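Local coordinates for protein extracellular ligand-binding receptor (Rhodopseudomonas palustris, PDB 3SG0) that binds benzoylformate and probably related aromatic acids such as those derived from lignin, as a solute-binding protein of the leucine-binding family, at residues 310-313 / 314-318; 341-344 / 345-348. All coordinates share one frame; numbering follows the deposited sequence.

Contact 1: 310-313 / 314-318; sequences HLWD and SMTLV
Ser314 folds its hydroxyl back onto the preceding turn of the helix, where OG gives a hydrogen bond of 2.8 Å to the carbonyl oxygen of His310, arriving nearly in line with that C=O. The first torsion makes this possible: OG lies anti to its own carbonyl carbon, beside the backbone N (chi1 -66°). The backbone N of Ser314 reaches the same oxygen at 3.3 Å in a weak bond, so two donors of one residue grip this oxygen, the hydroxyl more closely than the amide. With an alanine in place of Ser314, the carbonyl of His310 would probably lose its short hydroxyl partner and keep little more than the weak amide bond from this turn. The i to i+4 pattern continues in Met315 N to Leu311 O at 3.0 Å and Leu317 N to Asp313 O at 3.2 Å. All of this lies on helix 306-328 of the periplasmic binding protein fold, which packs on strands 92-94 and 116-118 and carries His310 into the benzoylformate pocket. On another side of the helix, the Asp313 carboxylate is joined to Thr316 through a water, held at 2.7 Å from Asp313 OD1, to which it donates, and at 2.7 Å from Thr316 OG1. The side chains of Asn353 and Asn354 bind OD1 and OD2 respectively, fixing the carboxylate, whose OD1 also lies in plane at the edge of the Trp312 indole.

Contact 2: 341-344 / 345-348; sequences RDQI and EKSK
Arg341 and Glu345 run side by side in the same direction and meet in a two-pronged salt bridge, NH1 to Glu345 OE1 at 3.0 Å and NH2 to Glu345 OE2 at 3.0 Å. The N-H groups point nearly straight at the oxygens, with an angle of 170° at NH1. Both oxygens lie close to the guanidinium plane but are approached from above the carboxylate, because the two flat groups are turned 62° apart. Glu345 presents its acid by an almost straight chain, CG anti to the backbone N (chi1 -166°), whereas the arginine chain bends at its second and third torsions. NH2 has a second acid, Asp342 OD1 at 2.9 Å on its anti lone pair, which makes the three residues a salt-bridge network. A water bridges the acid to the helix end, donating to Glu345 OE2 at 2.9 Å and to Asp342 O at 2.8 Å. Beyond this shell, His364 NE2 binds Glu345 OE1, and the backbone oxygen of Lys134 accepts from Arg341 NH1. The backbone sets Glu345 in place through a type I beta turn from Ile344 to Ser347, closed by Ser347 N to Ile344 O at 3.0 Å, as helix 334-344 gives way to the loop before strand 350-352. Lys346 lays its aliphatic chain along Asp342 O, with CG 3.5 Å from that oxygen. With two carboxylates around one guanidinium, the arginine probably offsets the repulsion between Asp342 and Glu345, and its charge is likely to favour the ionised form of both acids.

In the fold
Contact 1 is a buried piece of helix 306-328, whereas contact 2 lies at the surface, where the following helix, 334-344, ends in a loop. Their centres are about 13 Å apart, and the two touch: Leu317 CD2 packs 3.6 Å from Ser347 OG, and Ile344 also lies against helix 306-328 through Ala321. The chemistry follows the setting. Inside, a carbonyl is satisfied by a hydroxyl and an acid by two asparagine amides; outside, opposite charges pair in a network to which His364 and the backbone oxygen of Lys134 add hydrogen bonds. Strand 350-352 connects the regions, since the loop of contact 2 leads into it and its Leu352 rests on Asp313 and Thr316 of contact 1.

Contact 1: 310-313 / 314-318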
ATOM      1  N   HIS A 310      -3.548   2.961  -5.501  1.00  7.61           N
ATOM      2  CA  HIS A 310      -3.364   1.518  -5.346  1.00  7.95           C
ATOM      3  C   HIS A 310      -4.503   0.773  -6.023  1.00  8.23           C
ATOM      4  O   HIS A 310      -4.302  -0.323  -6.557  1.00  9.73           O
ATOM      5  CB  HIS A 310      -3.177   1.173  -3.868  1.00  8.09           C
ATOM      6  CG  HIS A 310      -1.986   1.867  -3.310  1.00  7.87           C
ATOM      7  ND1 HIS A 310      -1.805   2.235  -1.990  1.00  9.98           N
ATOM      8  CD2 HIS A 310      -0.903   2.311  -3.982  1.00  6.51           C
ATOM      9  CE1 HIS A 310      -0.645   2.867  -1.881  1.00  6.16           C
ATOM     10  NE2 HIS A 310      -0.080   2.917  -3.074  1.00 10.80           N
ATOM     11  N   LEU A 311      -5.690   1.371  -6.041  1.00  7.72           N
ATOM     12  CA  LEU A 311      -6.791   0.818  -6.823  1.00  7.51           C
ATOM     13  C   LEU A 311      -6.538   1.067  -8.314  1.00  8.10           C
ATOM     14  O   LEU A 311      -6.651   0.160  -9.142  1.00  8.17           O
ATOM     15  CB  LEU A 311      -8.123   1.424  -6.381  1.00  8.42           C
ATOM     16  CG  LEU A 311      -9.347   1.001  -7.196  1.00  8.30           C
ATOM     17  CD1 LEU A 311      -9.469  -0.512  -7.311  1.00  9.82           C
ATOM     18  CD2 LEU A 311     -10.598   1.606  -6.585  1.00 10.01           C
ATOM     19  N   TRP A 312      -6.172   2.298  -8.653  1.00  8.01           N
ATOM     20  CA  TRP A 312      -5.927   2.660 -10.044  1.00  8.06           C
ATOM     21  C   TRP A 312      -4.882   1.749 -10.706  1.00  7.45           C
ATOM     22  O   TRP A 312      -5.126   1.192 -11.783  1.00  8.42           O
ATOM     23  CB  TRP A 312      -5.486   4.120 -10.124  1.00  8.74           C
ATOM     24  CG  TRP A 312      -5.276   4.618 -11.517  1.00  8.52           C
ATOM     25  CD1 TRP A 312      -4.102   4.657 -12.197  1.00  9.46           C
ATOM     26  CD2 TRP A 312      -6.271   5.146 -12.399  1.00  9.27           C
ATOM     27  NE1 TRP A 312      -4.297   5.178 -13.453  1.00 10.76           N
ATOM     28  CE2 TRP A 312      -5.622   5.493 -13.600  1.00 10.22           C
ATOM     29  CE3 TRP A 312      -7.646   5.374 -12.285  1.00 11.27           C
ATOM     30  CZ2 TRP A 312      -6.302   6.043 -14.687  1.00 13.14           C
ATOM     31  CZ3 TRP A 312      -8.317   5.923 -13.366  1.00 12.94           C
ATOM     32  CH2 TRP A 312      -7.645   6.250 -14.548  1.00 15.10           C
ATOM     33  N   ASP A 313      -3.716   1.615 -10.076  1.00  7.94           N
ATOM     34  CA  ASP A 313      -2.637   0.807 -10.640  1.00  7.57           C
ATOM     35  C   ASP A 313      -3.059  -0.668 -10.734  1.00  7.27           C
ATOM     36  O   ASP A 313      -2.669  -1.369 -11.667  1.00  8.09           O
ATOM     37  CB  ASP A 313      -1.364   0.894  -9.786  1.00  8.00           C
ATOM     38  CG  ASP A 313      -0.533   2.163 -10.009  1.00  8.48           C
ATOM     39  OD1 ASP A 313      -0.793   2.955 -10.954  1.00  8.86           O
ATOM     40  OD2 ASP A 313       0.426   2.330  -9.207  1.00  9.07           O
ATOM     41  N   SER A 314      -3.819  -1.158  -9.754  1.00  6.99           N
ATOM     42  CA  SER A 314      -4.322  -2.529  -9.845  1.00  7.76           C
ATOM     43  C   SER A 314      -5.155  -2.696 -11.108  1.00  7.66           C
ATOM     44  O   SER A 314      -5.044  -3.701 -11.818  1.00  8.16           O
ATOM     45  CB  SER A 314      -5.170  -2.893  -8.624  1.00  8.34           C
ATOM     46  OG  SER A 314      -4.398  -2.934  -7.436  1.00  7.96           O
HETATM   47  N   MSE A 315      -6.020  -1.720 -11.371  1.00  7.90           N
HETATM   48  CA  MSE A 315      -6.838  -1.763 -12.578  1.00  7.64           C
HETATM   49  C   MSE A 315      -6.034  -1.574 -13.852  1.00  7.89           C
HETATM   50  O   MSE A 315      -6.444  -2.064 -14.900  1.00  9.14           O
HETATM   51  CB  MSE A 315      -8.002  -0.776 -12.496  1.00  9.64           C
HETATM   52  CG  MSE A 315      -9.162  -1.332 -11.680  1.00 10.92           C
HETATM   53 SE   MSE A 315      -9.883  -3.063 -12.330  0.65 11.53          SE
HETATM   54  CE  MSE A 315     -10.266  -2.604 -14.172  1.00 15.30           C
ATOM     55  N   THR A 316      -4.892  -0.891 -13.794  1.00  8.46           N
ATOM     56  CA  THR A 316      -4.027  -0.828 -14.973  1.00  9.25           C
ATOM     57  C   THR A 316      -3.599  -2.239 -15.370  1.00  9.17           C
ATOM     58  O   THR A 316      -3.671  -2.625 -16.543  1.00  8.85           O
ATOM     59  CB  THR A 316      -2.799   0.050 -14.721  1.00  9.34           C
ATOM     60  OG1 THR A 316      -3.239   1.390 -14.465  1.00 10.82           O
ATOM     61  CG2 THR A 316      -1.856   0.031 -15.922  1.00 11.18           C
ATOM     62  N   LEU A 317      -3.166  -3.025 -14.389  1.00  8.57           N
ATOM     63  CA  LEU A 317      -2.771  -4.399 -14.670  1.00  8.30           C
ATOM     64  C   LEU A 317      -3.936  -5.226 -15.200  1.00  8.47           C
ATOM     65  O   LEU A 317      -3.782  -5.993 -16.154  1.00  8.80           O
ATOM     66  CB  LEU A 317      -2.201  -5.068 -13.420  1.00  8.85           C
ATOM     67  CG  LEU A 317      -0.838  -4.559 -12.960  1.00  8.37           C
ATOM     68  CD1 LEU A 317      -0.495  -5.137 -11.603  1.00 10.82           C
ATOM     69  CD2 LEU A 317       0.243  -4.912 -13.964  1.00 12.37           C
ATOM     70  N   VAL A 318      -5.096  -5.103 -14.575  1.00  7.81           N
ATOM     71  CA  VAL A 318      -6.254  -5.874 -15.003  1.00  8.40           C
ATOM     72  C   VAL A 318      -6.672  -5.474 -16.418  1.00  8.75           C
ATOM     73  O   VAL A 318      -6.912  -6.331 -17.278  1.00  9.42           O
ATOM     74  CB  VAL A 318      -7.419  -5.699 -14.018  1.00  8.30           C
ATOM     75  CG1 VAL A 318      -8.679  -6.339 -14.548  1.00 10.61           C
ATOM     76  CG2 VAL A 318      -7.053  -6.303 -12.672  1.00 10.04           C
TER
HETATM   77  O   HOH W   1      -1.258   3.091 -13.650  1.00 11.02           O

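Contact 2: 341-344 / 345-348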
ATOM      1  N   ARG A 341      -5.351 -14.312 -14.644  1.00  8.10           N
ATOM      2  CA  ARG A 341      -4.264 -14.681 -13.743  1.00  8.31           C
ATOM      3  C   ARG A 341      -2.982 -14.974 -14.529  1.00  8.88           C
ATOM      4  O   ARG A 341      -1.895 -14.527 -14.151  1.00  9.06           O
ATOM      5  CB  ARG A 341      -4.659 -15.895 -12.893  1.00  8.86           C
ATOM      6  CG  ARG A 341      -3.747 -16.138 -11.675  1.00  8.73           C
ATOM      7  CD  ARG A 341      -3.398 -17.617 -11.461  1.00  9.62           C
ATOM      8  NE  ARG A 341      -2.578 -18.105 -12.562  1.00  9.70           N
ATOM      9  CZ  ARG A 341      -1.267 -17.913 -12.670  1.00  8.80           C
ATOM     10  NH1 ARG A 341      -0.593 -17.306 -11.700  1.00  9.00           N
ATOM     11  NH2 ARG A 341      -0.612 -18.355 -13.740  1.00 10.95           N
ATOM     12  N   ASP A 342      -3.108 -15.744 -15.608  1.00  8.84           N
ATOM     13  CA  ASP A 342      -1.963 -16.087 -16.453  1.00  9.78           C
ATOM     14  C   ASP A 342      -1.333 -14.853 -17.084  1.00 10.02           C
ATOM     15  O   ASP A 342      -0.111 -14.747 -17.198  1.00 11.38           O
ATOM     16  CB  ASP A 342      -2.379 -17.036 -17.591  1.00 11.29           C
ATOM     17  CG  ASP A 342      -2.718 -18.445 -17.122  1.00 13.97           C
ATOM     18  OD1 ASP A 342      -2.298 -18.859 -16.026  1.00 14.15           O
ATOM     19  OD2 ASP A 342      -3.393 -19.169 -17.887  1.00 16.39           O
ATOM     20  N   GLN A 343      -2.170 -13.924 -17.529  1.00  9.56           N
ATOM     21  CA  GLN A 343      -1.676 -12.775 -18.268  1.00 10.42           C
ATOM     22  C   GLN A 343      -0.976 -11.744 -17.380  1.00  9.66           C
ATOM     23  O   GLN A 343       0.041 -11.171 -17.777  1.00 10.65           O
ATOM     24  CB  GLN A 343      -2.818 -12.123 -19.045  1.00 12.02           C
ATOM     25  CG  GLN A 343      -3.350 -12.971 -20.190  1.00 16.41           C
ATOM     26  CD  GLN A 343      -2.264 -13.352 -21.182  1.00 19.20           C
ATOM     27  OE1 GLN A 343      -1.558 -12.488 -21.705  1.00 17.54           O
ATOM     28  NE2 GLN A 343      -2.108 -14.652 -21.428  1.00 25.01           N
ATOM     29  N   ILE A 344      -1.498 -11.487 -16.181  1.00  9.35           N
ATOM     30  CA  ILE A 344      -0.875 -10.472 -15.331  1.00  9.47           C
ATOM     31  C   ILE A 344       0.550 -10.893 -14.970  1.00  9.11           C
ATOM     32  O   ILE A 344       1.452 -10.069 -14.875  1.00 10.09           O
ATOM     33  CB  ILE A 344      -1.718 -10.174 -14.086  1.00  8.35           C
ATOM     34  CG1 ILE A 344      -3.059  -9.568 -14.516  1.00 10.02           C
ATOM     35  CG2 ILE A 344      -0.964  -9.235 -13.156  1.00  9.41           C
ATOM     36  CD1 ILE A 344      -4.027  -9.323 -13.375  1.00 10.33           C
ATOM     37  N   GLU A 345       0.744 -12.198 -14.814  1.00  9.63           N
ATOM     38  CA  GLU A 345       2.029 -12.787 -14.480  1.00 10.56           C
ATOM     39  C   GLU A 345       3.101 -12.498 -15.525  1.00 10.67           C
ATOM     40  O   GLU A 345       4.290 -12.626 -15.234  1.00 11.92           O
ATOM     41  CB  GLU A 345       1.821 -14.299 -14.345  1.00 12.59           C
ATOM     42  CG  GLU A 345       2.928 -15.077 -13.704  1.00 14.05           C
ATOM     43  CD  GLU A 345       2.416 -16.417 -13.227  1.00 12.03           C
ATOM     44  OE1 GLU A 345       2.263 -16.568 -12.004  1.00 10.78           O
ATOM     45  OE2 GLU A 345       2.150 -17.313 -14.069  1.00 13.47           O
ATOM     46  N   LYS A 346       2.670 -12.120 -16.727  1.00 10.60           N
ATOM     47  CA  LYS A 346       3.568 -11.853 -17.854  1.00 12.37           C
ATOM     48  C   LYS A 346       3.859 -10.368 -18.039  1.00 13.48           C
ATOM     49  O   LYS A 346       4.610  -9.991 -18.942  1.00 14.60           O
ATOM     50  CB  LYS A 346       2.958 -12.387 -19.148  1.00 13.95           C
ATOM     51  CG  LYS A 346       2.658 -13.870 -19.139  1.00 15.01           C
ATOM     52  CD  LYS A 346       1.932 -14.268 -20.415  1.00 19.98           C
ATOM     53  CE  LYS A 346       1.404 -15.684 -20.339  1.00 27.17           C
ATOM     54  NZ  LYS A 346       0.672 -16.041 -21.587  1.00 30.30           N
ATOM     55  N   SER A 347       3.263  -9.520 -17.208  1.00 10.98           N
ATOM     56  CA  SER A 347       3.434  -8.072 -17.344  1.00 11.25           C
ATOM     57  C   SER A 347       4.885  -7.660 -17.111  1.00 10.71           C
ATOM     58  O   SER A 347       5.484  -8.040 -16.113  1.00 12.10           O
ATOM     59  CB  SER A 347       2.502  -7.350 -16.370  1.00 11.36           C
ATOM     60  OG  SER A 347       2.607  -5.942 -16.504  1.00 10.80           O
ATOM     61  N   LYS A 348       5.438  -6.868 -18.029  1.00 12.39           N
ATOM     62  CA  LYS A 348       6.849  -6.484 -17.986  1.00 12.81           C
ATOM     63  C   LYS A 348       7.054  -5.002 -18.266  1.00 12.10           C
ATOM     64  O   LYS A 348       6.282  -4.386 -19.003  1.00 13.14           O
ATOM     65  CB  LYS A 348       7.665  -7.273 -19.025  1.00 15.90           C
ATOM     66  CG  LYS A 348       7.562  -8.787 -18.944  1.00 19.18           C
ATOM     67  CD  LYS A 348       8.212  -9.344 -17.688  1.00 25.00           C
ATOM     68  CE  LYS A 348       8.266 -10.867 -17.738  1.00 29.98           C
ATOM     69  NZ  LYS A 348       8.939 -11.441 -16.541  1.00 30.49           N
TER
HETATM   70  O   HOH W   2       1.617 -16.960 -16.881  1.00 18.13           O